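Local coordinates for protein hypothetical glycoside hydrolase (Parabacteroides distasonis, PDB 3TAW) that is of unknown function but probably belongs to a glycoside-hydrolase-like family with a five-bladed beta-propeller fold, at residues L327-R331 with N332-L336; S88-G91 with I92-E95; S234-S237 with G238-D241. All coordinates share one frame; numbering follows the deposited sequence.

Interaction 1. Residues L327-R331 with N332-L336. With EDO (1,2-ethanediol), chain J; EDO (1,2-ethanediol), chain I.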
# COMPACT_ATOMS: atom_id res chain seq x y z
N LEU A 327 6.32 -5.00 0.52
CA LEU A 327 7.06 -6.05 -0.19
C LEU A 327 8.54 -5.74 -0.16
O LEU A 327 8.94 -4.64 -0.59
CB LEU A 327 6.55 -6.17 -1.62
CG LEU A 327 7.23 -7.23 -2.49
CD1 LEU A 327 7.10 -8.66 -1.88
CD2 LEU A 327 6.66 -7.18 -3.93
N VAL A 328 9.34 -6.66 0.38
CA VAL A 328 10.78 -6.49 0.43
C VAL A 328 11.50 -7.77 -0.01
O VAL A 328 10.98 -8.88 0.14
CB VAL A 328 11.30 -6.10 1.84
CG1 VAL A 328 10.76 -4.71 2.25
CG2 VAL A 328 10.93 -7.17 2.90
N TYR A 329 12.71 -7.59 -0.54
CA TYR A 329 13.61 -8.68 -0.88
C TYR A 329 14.72 -8.67 0.18
O TYR A 329 15.51 -7.72 0.24
CB TYR A 329 14.19 -8.45 -2.27
CG TYR A 329 15.02 -9.60 -2.73
CD1 TYR A 329 14.43 -10.81 -3.05
CD2 TYR A 329 16.41 -9.51 -2.80
CE1 TYR A 329 15.18 -11.89 -3.47
CE2 TYR A 329 17.17 -10.59 -3.23
CZ TYR A 329 16.54 -11.77 -3.54
OH TYR A 329 17.27 -12.85 -3.96
N TYR A 330 14.75 -9.70 1.01
CA TYR A 330 15.60 -9.72 2.22
C TYR A 330 16.10 -11.13 2.42
O TYR A 330 15.33 -12.08 2.31
CB TYR A 330 14.77 -9.30 3.43
CG TYR A 330 15.54 -9.07 4.70
CD1 TYR A 330 16.29 -7.93 4.87
CD2 TYR A 330 15.47 -9.98 5.75
CE1 TYR A 330 17.00 -7.69 6.06
CE2 TYR A 330 16.14 -9.76 6.95
CZ TYR A 330 16.91 -8.62 7.10
OH TYR A 330 17.62 -8.38 8.28
N ARG A 331 17.39 -11.28 2.68
CA ARG A 331 17.98 -12.61 2.88
C ARG A 331 17.54 -13.58 1.78
O ARG A 331 17.11 -14.70 2.04
CB ARG A 331 17.62 -13.16 4.27
CG ARG A 331 18.12 -12.31 5.40
CD ARG A 331 17.65 -12.85 6.78
NE ARG A 331 18.12 -14.21 7.04
CZ ARG A 331 17.90 -14.88 8.17
NH1 ARG A 331 17.21 -14.32 9.17
NH2 ARG A 331 18.35 -16.12 8.31
N ASN A 332 17.62 -13.11 0.55
CA ASN A 332 17.38 -13.91 -0.65
C ASN A 332 15.96 -14.44 -0.84
O ASN A 332 15.73 -15.37 -1.64
CB ASN A 332 18.43 -15.03 -0.75
CG ASN A 332 19.80 -14.46 -1.09
OD1 ASN A 332 20.01 -13.96 -2.19
ND2 ASN A 332 20.71 -14.50 -0.16
N LYS A 333 15.01 -13.81 -0.16
CA LYS A 333 13.59 -14.16 -0.31
C LYS A 333 12.72 -12.90 -0.37
O LYS A 333 13.11 -11.82 0.08
CB LYS A 333 13.12 -15.01 0.87
CG LYS A 333 13.83 -16.35 1.07
CD LYS A 333 13.30 -17.05 2.34
CE LYS A 333 13.90 -18.44 2.57
NZ LYS A 333 13.08 -19.53 1.95
N TRP A 334 11.50 -13.06 -0.88
CA TRP A 334 10.52 -11.99 -0.87
C TRP A 334 9.59 -12.15 0.32
O TRP A 334 9.05 -13.22 0.53
CB TRP A 334 9.69 -12.02 -2.13
CG TRP A 334 10.45 -11.70 -3.34
CD1 TRP A 334 11.01 -12.59 -4.19
CD2 TRP A 334 10.74 -10.40 -3.86
NE1 TRP A 334 11.66 -11.94 -5.21
CE2 TRP A 334 11.49 -10.59 -5.05
CE3 TRP A 334 10.47 -9.11 -3.44
CZ2 TRP A 334 11.96 -9.54 -5.81
CZ3 TRP A 334 10.93 -8.04 -4.22
CH2 TRP A 334 11.67 -8.28 -5.39
N TYR A 335 9.44 -11.07 1.09
CA TYR A 335 8.53 -11.00 2.20
C TYR A 335 7.43 -10.00 1.86
O TYR A 335 7.70 -8.82 1.62
CB TYR A 335 9.26 -10.55 3.47
CG TYR A 335 10.26 -11.57 3.96
CD1 TYR A 335 11.53 -11.66 3.39
CD2 TYR A 335 9.94 -12.47 4.97
CE1 TYR A 335 12.44 -12.61 3.83
CE2 TYR A 335 10.85 -13.42 5.42
CZ TYR A 335 12.11 -13.48 4.84
OH TYR A 335 13.04 -14.45 5.27
N LEU A 336 6.20 -10.50 1.81
CA LEU A 336 4.99 -9.76 1.44
C LEU A 336 4.13 -9.55 2.68
O LEU A 336 3.76 -10.51 3.33
CB LEU A 336 4.20 -10.58 0.41
CG LEU A 336 2.86 -10.01 -0.04
CD1 LEU A 336 3.08 -8.71 -0.85
CD2 LEU A 336 2.05 -11.04 -0.82
C1 EDO J . 19.08 -8.41 0.94
O1 EDO J . 19.01 -8.78 2.34
C2 EDO J . 18.56 -9.53 0.04
O2 EDO J . 19.29 -10.77 0.20
C1 EDO I . 10.32 -1.26 -0.34
O1 EDO I . 11.60 -0.58 -0.27
C2 EDO I . 9.92 -1.54 -1.80
O2 EDO I . 8.70 -2.32 -1.91
O HOH W 1 15.32 -15.39 4.11

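Interaction 2. Residues S88-G91 with I92-E95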
# COMPACT_ATOMS: atom_id res chain seq x y z
N SER A 88 12.54 -6.27 12.10
CA SER A 88 12.72 -7.72 12.15
C SER A 88 13.98 -8.13 11.40
O SER A 88 14.36 -7.47 10.43
CB SER A 88 11.52 -8.44 11.50
OG SER A 88 11.70 -9.84 11.55
N THR A 89 14.61 -9.21 11.86
CA THR A 89 15.75 -9.78 11.14
C THR A 89 15.40 -11.10 10.47
O THR A 89 16.25 -11.66 9.78
CB THR A 89 16.97 -9.98 12.04
OG1 THR A 89 16.63 -10.84 13.15
CG2 THR A 89 17.46 -8.64 12.55
N ASP A 90 14.18 -11.60 10.69
CA ASP A 90 13.74 -12.85 10.06
C ASP A 90 12.45 -12.69 9.25
O ASP A 90 11.98 -13.65 8.63
CB ASP A 90 13.64 -14.01 11.08
CG ASP A 90 12.55 -13.82 12.13
OD1 ASP A 90 11.73 -12.85 12.09
OD2 ASP A 90 12.49 -14.69 13.05
N GLY A 91 11.87 -11.48 9.26
CA GLY A 91 10.64 -11.21 8.53
C GLY A 91 9.35 -11.64 9.21
O GLY A 91 8.26 -11.39 8.68
N ILE A 92 9.47 -12.27 10.38
CA ILE A 92 8.34 -12.90 11.06
C ILE A 92 8.13 -12.36 12.45
O ILE A 92 7.01 -12.01 12.81
CB ILE A 92 8.55 -14.42 11.14
CG1 ILE A 92 8.42 -15.05 9.75
CG2 ILE A 92 7.60 -15.07 12.15
CD1 ILE A 92 8.98 -16.48 9.69
N HIS A 93 9.21 -12.29 13.24
CA HIS A 93 9.18 -11.76 14.59
C HIS A 93 9.61 -10.29 14.58
O HIS A 93 10.70 -9.98 14.13
CB HIS A 93 10.12 -12.58 15.47
CG HIS A 93 9.75 -14.03 15.54
ND1 HIS A 93 10.38 -14.99 14.79
CD2 HIS A 93 8.78 -14.67 16.23
CE1 HIS A 93 9.83 -16.17 15.03
NE2 HIS A 93 8.86 -16.00 15.91
N PHE A 94 8.75 -9.43 15.12
CA PHE A 94 8.95 -7.99 15.08
C PHE A 94 9.10 -7.38 16.44
O PHE A 94 8.41 -7.77 17.39
CB PHE A 94 7.77 -7.31 14.35
CG PHE A 94 7.84 -7.49 12.88
CD1 PHE A 94 7.40 -8.65 12.29
CD2 PHE A 94 8.45 -6.53 12.09
CE1 PHE A 94 7.53 -8.85 10.92
CE2 PHE A 94 8.56 -6.69 10.72
CZ PHE A 94 8.11 -7.87 10.13
N GLU A 95 10.00 -6.42 16.50
CA GLU A 95 10.19 -5.57 17.68
C GLU A 95 9.55 -4.22 17.38
O GLU A 95 9.93 -3.53 16.40
CB GLU A 95 11.67 -5.43 17.93
CG GLU A 95 12.01 -4.57 19.13
CD GLU A 95 13.49 -4.69 19.47
OE1 GLU A 95 14.31 -4.07 18.76
OE2 GLU A 95 13.80 -5.41 20.44
O HOH W 2 13.49 -10.60 14.09

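Interaction 3. Residues S234-S237 with G238-D241. With EDO (1,2-ethanediol), chain G.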
# COMPACT_ATOMS: atom_id res chain seq x y z
N SER A 234 -9.38 -1.48 -15.19
CA SER A 234 -10.56 -1.26 -14.38
C SER A 234 -11.12 -2.58 -13.87
O SER A 234 -10.77 -3.66 -14.39
CB SER A 234 -11.64 -0.57 -15.23
OG SER A 234 -11.22 0.66 -15.77
N PRO A 235 -12.01 -2.51 -12.89
CA PRO A 235 -12.73 -3.70 -12.47
C PRO A 235 -13.47 -4.35 -13.64
O PRO A 235 -13.88 -3.67 -14.55
CB PRO A 235 -13.70 -3.18 -11.42
CG PRO A 235 -13.04 -1.93 -10.90
CD PRO A 235 -12.41 -1.33 -12.10
N ARG A 236 -13.58 -5.66 -13.59
CA ARG A 236 -14.06 -6.43 -14.73
C ARG A 236 -15.04 -7.52 -14.34
O ARG A 236 -14.83 -8.27 -13.37
CB ARG A 236 -12.89 -7.01 -15.50
CG ARG A 236 -11.97 -7.80 -14.66
CD ARG A 236 -10.81 -8.41 -15.39
NE ARG A 236 -9.98 -9.08 -14.40
CZ ARG A 236 -8.96 -9.90 -14.64
NH1 ARG A 236 -8.57 -10.19 -15.90
NH2 ARG A 236 -8.32 -10.43 -13.61
N SER A 237 -16.11 -7.64 -15.13
CA SER A 237 -17.15 -8.58 -14.86
C SER A 237 -16.60 -9.99 -14.90
O SER A 237 -15.86 -10.34 -15.82
CB SER A 237 -18.25 -8.44 -15.92
OG SER A 237 -19.10 -9.57 -15.94
N GLY A 238 -16.97 -10.81 -13.91
CA GLY A 238 -16.68 -12.24 -13.91
C GLY A 238 -15.38 -12.66 -13.24
O GLY A 238 -15.08 -13.86 -13.16
N TYR A 239 -14.60 -11.70 -12.77
CA TYR A 239 -13.33 -11.98 -12.12
C TYR A 239 -13.36 -11.52 -10.68
O TYR A 239 -14.27 -10.80 -10.28
CB TYR A 239 -12.17 -11.30 -12.86
CG TYR A 239 -11.95 -11.83 -14.26
CD1 TYR A 239 -12.73 -11.39 -15.34
CD2 TYR A 239 -10.97 -12.77 -14.53
CE1 TYR A 239 -12.51 -11.88 -16.63
CE2 TYR A 239 -10.76 -13.28 -15.80
CZ TYR A 239 -11.52 -12.81 -16.86
OH TYR A 239 -11.30 -13.32 -18.12
N PHE A 240 -12.35 -11.92 -9.92
CA PHE A 240 -12.25 -11.55 -8.50
C PHE A 240 -12.13 -10.05 -8.30
O PHE A 240 -12.52 -9.53 -7.24
CB PHE A 240 -11.06 -12.26 -7.84
CG PHE A 240 -9.73 -11.74 -8.29
CD1 PHE A 240 -9.17 -12.17 -9.49
CD2 PHE A 240 -9.04 -10.80 -7.53
CE1 PHE A 240 -7.96 -11.68 -9.92
CE2 PHE A 240 -7.82 -10.30 -7.95
CZ PHE A 240 -7.28 -10.73 -9.17
N ASP A 241 -11.54 -9.36 -9.28
CA ASP A 241 -11.41 -7.91 -9.25
C ASP A 241 -12.49 -7.23 -10.09
O ASP A 241 -12.21 -6.61 -11.09
CB ASP A 241 -10.00 -7.48 -9.69
CG ASP A 241 -9.60 -7.98 -11.08
OD1 ASP A 241 -10.20 -8.96 -11.62
OD2 ASP A 241 -8.63 -7.39 -11.64
C1 EDO G . -18.42 -4.82 -17.60
O1 EDO G . -19.10 -5.35 -16.45
C2 EDO G . -16.97 -4.57 -17.26
O2 EDO G . -16.36 -5.85 -17.14

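Interaction 1. Residues L327-R331 with N332-L336
One face of the Trp334 indole carries Tyr329, whose CD1 stands 3.5 Å above the indole plane. The tyrosine turns its edge to that face, the two planes meeting at 55°, an edge-to-face pair. Tyr329 CB adds a CH-pi contact 3.9 Å from the centroid of the six-membered ring. With CG anti to the backbone N (chi1 -174°), the phenol runs on from there toward the turn, where its CZ rests against Asn332 CA. Leu327 CD1 packs at 3.7 Å from Trp334 CE3 and also meets Leu336, so Leu327, Tyr329, Trp334 and Leu336 make up one face of the hairpin. On the other face, the Tyr335 ring holds Tyr330 O at its edge and in its plane, 3.3 Å from CE1, while Val328 CG2 lies against Tyr335 CB. A water joins Tyr335 OH to Arg331 O.

The backbones are antiparallel: Val328 and Tyr335 exchange two hydrogen bonds, and so do Tyr330 and Lys333, the latter pair closing a type I' turn with Arg331 and Asn332 at its corners. Both corner N-H groups donate to one 1,2-ethanediol, Arg331 N to O1 at 3.0 Å and Asn332 N to O2 at 2.9 Å.

Strand 333-340 lies between strand 322-330 and strand 344-350. The Leu327-Trp334 face packs on Pro249 and Ile252 of strand 244-254, and the Val328-Tyr335 face on Ile62 of strand 61-69. Strand 49-58 also meets this second face, through Ile57 against Val328 and Tyr330; Tyr330 OH bonds to Gly60 O.

Interaction 2. Residues S88-G91 with I92-E95
The tight connection between strand 81-88 and strand 95-96 is built round an ST turn and ST motif at Ser88 and a hydrogen bond between His93 and the Asp90 carboxylate. Ser88 OG accepts from Asp90 N and from Gly91 N, the second at 2.8 Å, and donates its own proton to His93 O, again at 2.8 Å. Its hydroxyl thus ties both limbs of the loop together. The donor sits well above the plane of the His93 carbonyl. A water supplies a second link, accepting from Thr89 N and donating to the same His93 O.

Asp90 CG lies between the backbone N and the carbonyl carbon (chi1 66°), which swings the carboxylate back over the following residues. There OD1 takes two backbone donors: His93 N at 2.8 Å on the syn lone pair, and Ile92 N at 2.9 Å from above the carboxylate plane. OD2 receives His93 ND1 at 2.8 Å, nearly straight at 175° and exactly in the imidazole plane, although carboxylate and ring are turned 43° apart. Three bonds therefore fix the carboxylate's rotation and set the imidazole. Ile92 CG2 covers one face of that ring.

Ser88 CB lies over one face of the Phe94 ring, offset toward the rim, 3.6 Å from its centroid in a CH-pi contact. Phe94 CE1 is near Gly91 O, which also accepts from Tyr337 OH. Gly91 has positive phi, suited to glycine. An ST turn and ST motif, with an aspartate taking the N-H groups two and three residues on, thus make the connection to strand 95-96, an outermost strand of its antiparallel sheet within the chain.

Interaction 3. Residues S234-S237 with G238-D241
Gly238 follows Ser237 at the corner of a type II turn that runs from Arg236 to Tyr239. Its backbone angles would jam a side chain against the preceding carbonyl, so glycine fits the position. Just before it, Ser237 N donates to a bound 1,2-ethanediol.

Tyr239 closes the turn with a weak hydrogen bond from its N to Arg236 O at 3.5 Å. Its ring lies flat on the Arg236 guanidinium, the planes only 11° apart and the centres 3.8 Å from one another. The stack is also a cation-pi contact, with Arg236 CZ displaced toward the rim of the ring. Ser237 O meets the same ring at its edge, 3.3 Å from CD1.

At Phe240 the ring places CE1 at the edge of the guanidinium, near Arg236 NH2. Leu300 O, from beyond the turn, also accepts from Arg236 NH2.

Asp241 supplies the acceptor for the arginine. Arg236 NE at 2.8 Å and Arg236 NH2 at 3.1 Å, the two nitrogens on one side of the guanidinium, both meet the one oxygen OD1 in a salt bridge; OD1 lies in the guanidinium plane, while the carboxylate stands at 85° to it. Arg236 reaches this oxygen because its chain is extended from CG to NE after a first torsion of 54°. Asp241 OD2 has other partners, Tyr262 OH and Arg299 NH2. Its backbone O accepts from Arg236 N at 3.0 Å, in the carbonyl plane, joining the two limbs.

A type II turn with glycine at its third position, bridged by an arginine that stacks on tyrosine and pairs with aspartate, lies in the loop that leads into strand 244-254.

Overall arrangement
Along the chain the order is interaction 2, interaction 3, interaction 1, one after another. Interactions 1 and 2 are neighbours, with centres about 12 Å apart: Arg331 NH1 probably bonds to Thr89 O, and Tyr335 packs on Asp90 and Gly91. The hairpin of strands 322-330 and 333-340 thereby meets the loop between strands 81-88 and 95-96; two sheets far apart in sequence meet here, consistent with adjoining blades of a beta-propeller. Interaction 3 stands apart, about 29 Å from interaction 1 and 35 Å from interaction 2 between centres, across the chain's centre from the latter. Its loop enters strand 244-254, on which the hairpin of interaction 1 also packs.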